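Local coordinates for penicillin binding protein 2X (Streptococcus thermophilus, PDB 5U47), which probably acts as a peptidoglycan transpeptidase of the divisome, forming peptide cross-links in the septal cell wall, and is the kind of enzyme that beta-lactams acylate, at residues A[26-31]-A[189-194]; A[48-53]-A[136-141]. The protein carries 1 engineered substitution. All coordinates share one frame; numbering follows the deposited sequence.

Overall arrangement
Both interactions lie within the PBP dimerisation domain, with centres about 14 Å apart and about 33 Å from the centre of the chain, and interaction 2 is nested in the chain loop that interaction 1 closes. Each is an antiparallel strand pair, but in different sheets: 26-28 is an outer strand of a three-stranded sheet, whereas 48-53 and 136-141 belong to the long strands 42-55 and 134-143 of a mixed sheet. Interaction 1 is the more buried, a threonine against a tyrosine ring with two bridging waters. Interaction 2 is larger and more exposed, with apolar packing of Ile52, Phe136, Tyr50 and Ala138 on one face and water-bridged hydroxyls on the other. A probable hydrogen bond from Tyr193 to Glu137 joins them.

Interaction 1 of 2, residues A[26-31]-A[189-194]; sequences TIVAAK and GEAIYE
In Thr26, CG2 stands anti to the backbone N and OG1 anti to the carbonyl carbon (chi1 -57°); in Tyr193, CG is also anti to the carbonyl carbon. The two side chains cross at about a right angle. Thr26 OG1 lies 3.4 Å from Tyr193 CD1, and Thr26 CG2 3.5 Å from Tyr193 CE1, so OG1 and CG2 sit by neighbouring ring atoms in an oblique approach. Water 1 ties the same residues, 2.8 Å from Thr26 OG1 and accepting from Tyr193 N. Water 2 donates to Tyr193 OH and to Ile27 O; that hydroxyl probably also bonds Glu137 OE2, which would help hold the far end of the ring. On the same sheet face, Val28 CG2 packs 3.6 Å from Ala191 CB. Two backbone pairs set the register. Thr26 and Ala191 exchange bonds in both directions, while Gly189 N donates to Val28 O at 2.7 Å. The return bond, Val28 N to Gly189 O at 3.1 Å, is straight at hydrogen (171°), yet its donor stands above the carbonyl plane. Strand 207-210 flanks 189-192 on its other edge. With 135° between the short strand axes, this is a twisted antiparallel pairing that attaches an N-terminal edge strand to a small three-stranded sheet.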
loop_
_atom_site.group_PDB
_atom_site.type_symbol
_atom_site.label_atom_id
_atom_site.label_comp_id
_atom_site.label_asym_id
_atom_site.label_seq_id
_atom_site.Cartn_x
_atom_site.Cartn_y
_atom_site.Cartn_z
ATOM N N THR A 26 8.596 26.146 -23.734
ATOM C CA THR A 26 8.332 24.713 -23.731
ATOM C C THR A 26 8.690 24.201 -22.344
ATOM O O THR A 26 9.742 24.538 -21.814
ATOM C CB THR A 26 9.207 23.966 -24.755
ATOM O OG1 THR A 26 8.999 24.521 -26.054
ATOM C CG2 THR A 26 8.891 22.466 -24.779
ATOM N N ILE A 27 7.808 23.397 -21.767
ATOM C CA ILE A 27 8.031 22.822 -20.457
ATOM C C ILE A 27 9.223 21.858 -20.488
ATOM O O ILE A 27 9.433 21.136 -21.471
ATOM C CB ILE A 27 6.766 22.067 -19.972
ATOM C CG1 ILE A 27 5.601 23.048 -19.779
ATOM C CG2 ILE A 27 7.037 21.304 -18.669
ATOM C CD1 ILE A 27 4.260 22.375 -19.553
ATOM N N VAL A 28 10.018 21.903 -19.420
ATOM C CA VAL A 28 11.141 20.990 -19.216
ATOM C C VAL A 28 10.753 20.202 -17.960
ATOM O O VAL A 28 10.655 20.758 -16.862
ATOM C CB VAL A 28 12.484 21.735 -19.038
ATOM C CG1 VAL A 28 13.622 20.766 -18.755
ATOM C CG2 VAL A 28 12.811 22.531 -20.284
ATOM N N ALA A 29 10.459 18.923 -18.136
ATOM C CA ALA A 29 10.042 18.090 -17.030
ATOM C C ALA A 29 11.153 17.962 -16.009
ATOM O O ALA A 29 12.312 17.797 -16.357
ATOM C CB ALA A 29 9.640 16.708 -17.529
ATOM N N ALA A 30 10.790 18.073 -14.749
ATOM C CA ALA A 30 11.736 17.890 -13.665
ATOM C C ALA A 30 12.051 16.397 -13.509
ATOM O O ALA A 30 11.276 15.530 -13.940
ATOM C CB ALA A 30 11.137 18.420 -12.369
ATOM N N LYS A 31 13.196 16.107 -12.908
ATOM C CA LYS A 31 13.537 14.752 -12.587
ATOM C C LYS A 31 12.513 14.243 -11.545
ATOM O O LYS A 31 12.259 14.893 -10.526
ATOM C CB LYS A 31 14.929 14.682 -11.986
ATOM C CG LYS A 31 15.290 13.298 -11.480
ATOM C CD LYS A 31 16.605 13.268 -10.757
ATOM C CE LYS A 31 16.888 11.855 -10.283
ATOM N NZ LYS A 31 18.111 11.803 -9.439
ATOM N N GLY A 189 10.552 22.934 -15.303
ATOM C CA GLY A 189 11.421 23.987 -15.779
ATOM C C GLY A 189 10.820 24.568 -17.042
ATOM O O GLY A 189 9.703 24.229 -17.416
ATOM N N GLU A 190 11.580 25.411 -17.722
ATOM C CA GLU A 190 11.088 26.075 -18.903
ATOM C C GLU A 190 12.271 26.311 -19.826
ATOM O O GLU A 190 13.386 26.547 -19.356
ATOM C CB GLU A 190 10.483 27.419 -18.476
ATOM C CG GLU A 190 9.348 27.927 -19.340
ATOM C CD GLU A 190 8.022 27.228 -19.066
ATOM O OE1 GLU A 190 7.166 27.188 -19.977
ATOM O OE2 GLU A 190 7.816 26.727 -17.945
ATOM N N ALA A 191 12.043 26.223 -21.128
ATOM C CA ALA A 191 13.098 26.490 -22.091
ATOM C C ALA A 191 12.544 27.073 -23.376
ATOM O O ALA A 191 11.353 26.942 -23.687
ATOM C CB ALA A 191 13.874 25.222 -22.395
ATOM N N ILE A 192 13.423 27.735 -24.110
ATOM C CA ILE A 192 13.097 28.287 -25.403
ATOM C C ILE A 192 13.789 27.389 -26.416
ATOM O O ILE A 192 15.013 27.303 -26.447
ATOM C CB ILE A 192 13.602 29.739 -25.571
ATOM C CG1 ILE A 192 12.982 30.635 -24.500
ATOM C CG2 ILE A 192 13.273 30.256 -26.962
ATOM C CD1 ILE A 192 13.519 32.051 -24.492
ATOM N N TYR A 193 12.999 26.691 -27.209
ATOM C CA TYR A 193 13.549 25.874 -28.283
ATOM C C TYR A 193 13.554 26.733 -29.500
ATOM O O TYR A 193 12.727 27.613 -29.622
ATOM C CB TYR A 193 12.649 24.681 -28.585
ATOM C CG TYR A 193 12.740 23.538 -27.630
ATOM C CD1 TYR A 193 12.295 23.654 -26.317
ATOM C CD2 TYR A 193 13.232 22.302 -28.049
ATOM C CE1 TYR A 193 12.367 22.578 -25.439
ATOM C CE2 TYR A 193 13.285 21.222 -27.188
ATOM C CZ TYR A 193 12.863 21.369 -25.883
ATOM O OH TYR A 193 12.941 20.298 -25.031
ATOM N N GLU A 194 14.491 26.481 -30.402
ATOM C CA GLU A 194 14.497 27.159 -31.684
ATOM C C GLU A 194 13.412 26.485 -32.528
ATOM O O GLU A 194 13.096 25.306 -32.315
ATOM C CB GLU A 194 15.870 27.048 -32.344
ATOM C CG GLU A 194 16.976 27.745 -31.564
ATOM C CD GLU A 194 18.359 27.529 -32.151
ATOM O OE1 GLU A 194 19.141 28.501 -32.207
ATOM O OE2 GLU A 194 18.667 26.401 -32.575
HETATM O O HOH W 1 10.275 26.798 -27.005
HETATM O O HOH W 2 10.766 19.448 -23.100
#

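Interaction 2 of 2, residues A[48-53]-A[136-141]. With ACT (acetate ion), chain C.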
loop_
_atom_site.group_PDB
_atom_site.type_symbol
_atom_site.label_atom_id
_atom_site.label_comp_id
_atom_site.label_asym_id
_atom_site.label_seq_id
_atom_site.Cartn_x
_atom_site.Cartn_y
_atom_site.Cartn_z
ATOM N N THR A 48 17.770 8.606 -18.174
ATOM C CA THR A 48 17.831 9.498 -19.334
ATOM C C THR A 48 18.671 8.888 -20.435
ATOM O O THR A 48 19.777 8.407 -20.196
ATOM C CB THR A 48 18.491 10.831 -18.963
ATOM O OG1 THR A 48 17.854 11.377 -17.824
ATOM C CG2 THR A 48 18.385 11.846 -20.107
ATOM N N SER A 49 18.126 8.895 -21.639
ATOM C CA SER A 49 18.846 8.447 -22.822
ATOM C C SER A 49 18.667 9.580 -23.855
ATOM O O SER A 49 17.940 10.555 -23.609
ATOM C CB SER A 49 18.358 7.092 -23.307
ATOM O OG SER A 49 17.025 7.169 -23.735
ATOM N N TYR A 50 19.331 9.475 -24.988
ATOM C CA TYR A 50 19.320 10.577 -25.953
ATOM C C TYR A 50 19.045 10.168 -27.380
ATOM O O TYR A 50 19.375 9.053 -27.792
ATOM C CB TYR A 50 20.651 11.301 -25.884
ATOM C CG TYR A 50 20.941 11.900 -24.540
ATOM C CD1 TYR A 50 21.530 11.143 -23.533
ATOM C CD2 TYR A 50 20.639 13.225 -24.272
ATOM C CE1 TYR A 50 21.798 11.688 -22.287
ATOM C CE2 TYR A 50 20.919 13.790 -23.031
ATOM C CZ TYR A 50 21.494 13.010 -22.044
ATOM O OH TYR A 50 21.777 13.552 -20.809
ATOM N N SER A 51 18.426 11.093 -28.115
ATOM C CA SER A 51 18.104 10.919 -29.519
ATOM C C SER A 51 18.909 11.956 -30.278
ATOM O O SER A 51 18.866 13.156 -29.940
ATOM C CB SER A 51 16.617 11.128 -29.796
ATOM O OG SER A 51 15.829 10.144 -29.158
ATOM N N ILE A 52 19.627 11.494 -31.307
ATOM C CA ILE A 52 20.508 12.364 -32.095
ATOM C C ILE A 52 19.784 12.949 -33.315
ATOM O O ILE A 52 19.040 12.253 -34.007
ATOM C CB ILE A 52 21.830 11.637 -32.499
ATOM C CG1 ILE A 52 22.828 12.637 -33.094
ATOM C CG2 ILE A 52 21.580 10.469 -33.459
ATOM C CD1 ILE A 52 24.195 12.043 -33.381
ATOM N N TYR A 53 20.008 14.238 -33.554
ATOM C CA TYR A 53 19.422 14.952 -34.691
ATOM C C TYR A 53 20.490 15.730 -35.427
ATOM O O TYR A 53 21.533 16.061 -34.861
ATOM C CB TYR A 53 18.348 15.938 -34.229
ATOM C CG TYR A 53 17.178 15.276 -33.562
ATOM C CD1 TYR A 53 17.216 14.966 -32.199
ATOM C CD2 TYR A 53 16.029 14.965 -34.278
ATOM C CE1 TYR A 53 16.147 14.348 -31.574
ATOM C CE2 TYR A 53 14.953 14.351 -33.662
ATOM C CZ TYR A 53 15.015 14.039 -32.307
ATOM O OH TYR A 53 13.946 13.424 -31.687
ATOM N N PHE A 136 21.345 16.705 -29.473
ATOM C CA PHE A 136 20.763 15.585 -28.730
ATOM C C PHE A 136 19.586 16.034 -27.874
ATOM O O PHE A 136 19.676 17.065 -27.199
ATOM C CB PHE A 136 21.826 14.945 -27.846
ATOM C CG PHE A 136 22.977 14.350 -28.613
ATOM C CD1 PHE A 136 22.936 13.033 -29.042
ATOM C CD2 PHE A 136 24.108 15.111 -28.903
ATOM C CE1 PHE A 136 23.998 12.474 -29.743
ATOM C CE2 PHE A 136 25.171 14.562 -29.607
ATOM C CZ PHE A 136 25.116 13.240 -30.023
ATOM N N GLU A 137 18.483 15.275 -27.930
ATOM C CA GLU A 137 17.302 15.554 -27.105
ATOM C C GLU A 137 17.182 14.426 -26.081
ATOM O O GLU A 137 17.263 13.231 -26.426
ATOM C CB GLU A 137 16.017 15.677 -27.944
ATOM C CG GLU A 137 14.729 16.102 -27.186
ATOM C CD GLU A 137 14.692 17.568 -26.693
ATOM O OE1 GLU A 137 15.628 18.342 -26.995
ATOM O OE2 GLU A 137 13.707 17.957 -25.989
ATOM N N ALA A 138 17.021 14.825 -24.827
ATOM C CA ALA A 138 16.871 13.894 -23.721
ATOM C C ALA A 138 15.479 13.281 -23.716
ATOM O O ALA A 138 14.486 13.966 -23.966
ATOM C CB ALA A 138 17.123 14.598 -22.399
ATOM N N THR A 139 15.425 11.978 -23.464
ATOM C CA THR A 139 14.168 11.256 -23.329
ATOM C C THR A 139 14.298 10.455 -22.033
ATOM O O THR A 139 15.239 9.668 -21.859
ATOM C CB THR A 139 13.873 10.327 -24.516
ATOM O OG1 THR A 139 14.934 9.378 -24.654
ATOM C CG2 THR A 139 13.727 11.123 -25.799
ATOM N N THR A 140 13.348 10.656 -21.134
ATOM C CA THR A 140 13.387 10.020 -19.839
ATOM C C THR A 140 12.421 8.863 -19.760
ATOM O O THR A 140 11.270 8.985 -20.190
ATOM C CB THR A 140 13.032 11.053 -18.759
ATOM O OG1 THR A 140 13.975 12.116 -18.824
ATOM C CG2 THR A 140 13.081 10.455 -17.394
ATOM N N SER A 141 12.897 7.738 -19.224
ATOM C CA SER A 141 12.039 6.589 -18.951
ATOM C C SER A 141 12.183 6.222 -17.468
ATOM O O SER A 141 13.130 6.637 -16.792
ATOM C CB SER A 141 12.402 5.401 -19.848
ATOM O OG SER A 141 13.736 5.006 -19.609
HETATM C C ACT C . 18.157 10.921 -14.610
HETATM O O ACT C . 17.946 11.503 -13.519
HETATM O OXT ACT C . 17.247 10.741 -15.454
HETATM C CH3 ACT C . 19.542 10.425 -14.914
HETATM O O HOH W 3 15.303 6.995 -21.546
HETATM O O HOH W 4 16.087 8.413 -26.794
#
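Thr139 O is gripped by two donors: Ser49 N at 3.0 Å, nearly straight at hydrogen (173°), and water 3 at 2.7 Å. That water also accepts from Ser49 OG and Ser141 OG, linking both strands. Ser49 OG lies between its backbone N and carbonyl carbon (chi1 65°), facing Thr139 OG1, and water 4 bridges Thr139 OG1 to Ser51 OG. Thr139 N returns a bond to Ser49 O, and Ser51 and Glu137 repeat the reciprocal pairing. The opposite face is mixed, apolar at the Phe136 end and carrying the Thr48 and Thr140 hydroxyls at the other. The Ile52 side chain runs alongside the Phe136 ring in the same direction, Ile52 CG1 3.6 Å from Phe136 CE1. Tyr50 CE2 meets Ala138 CB at 3.9 Å, and Thr48 CG2 lies 3.8 Å from the same Ala138 CB. Thr48 OG1 donates to OXT of an acetate ion, probably from the crystallisation liquor. Helix 116-128 packs Leu122 on Phe136 and places Lys119 in a cation-pi contact with Tyr50. Tyr53 CE1 rests 3.9 Å from Glu137 CB, while the carboxylate turns away to Tyr193 and Gly204 N. Non-hydrogen-bonded and hydrogen-bonded pairs in turn mark a regular antiparallel pairing of long strands 42-55 and 134-143, in a mixed sheet of the PBP dimerisation domain.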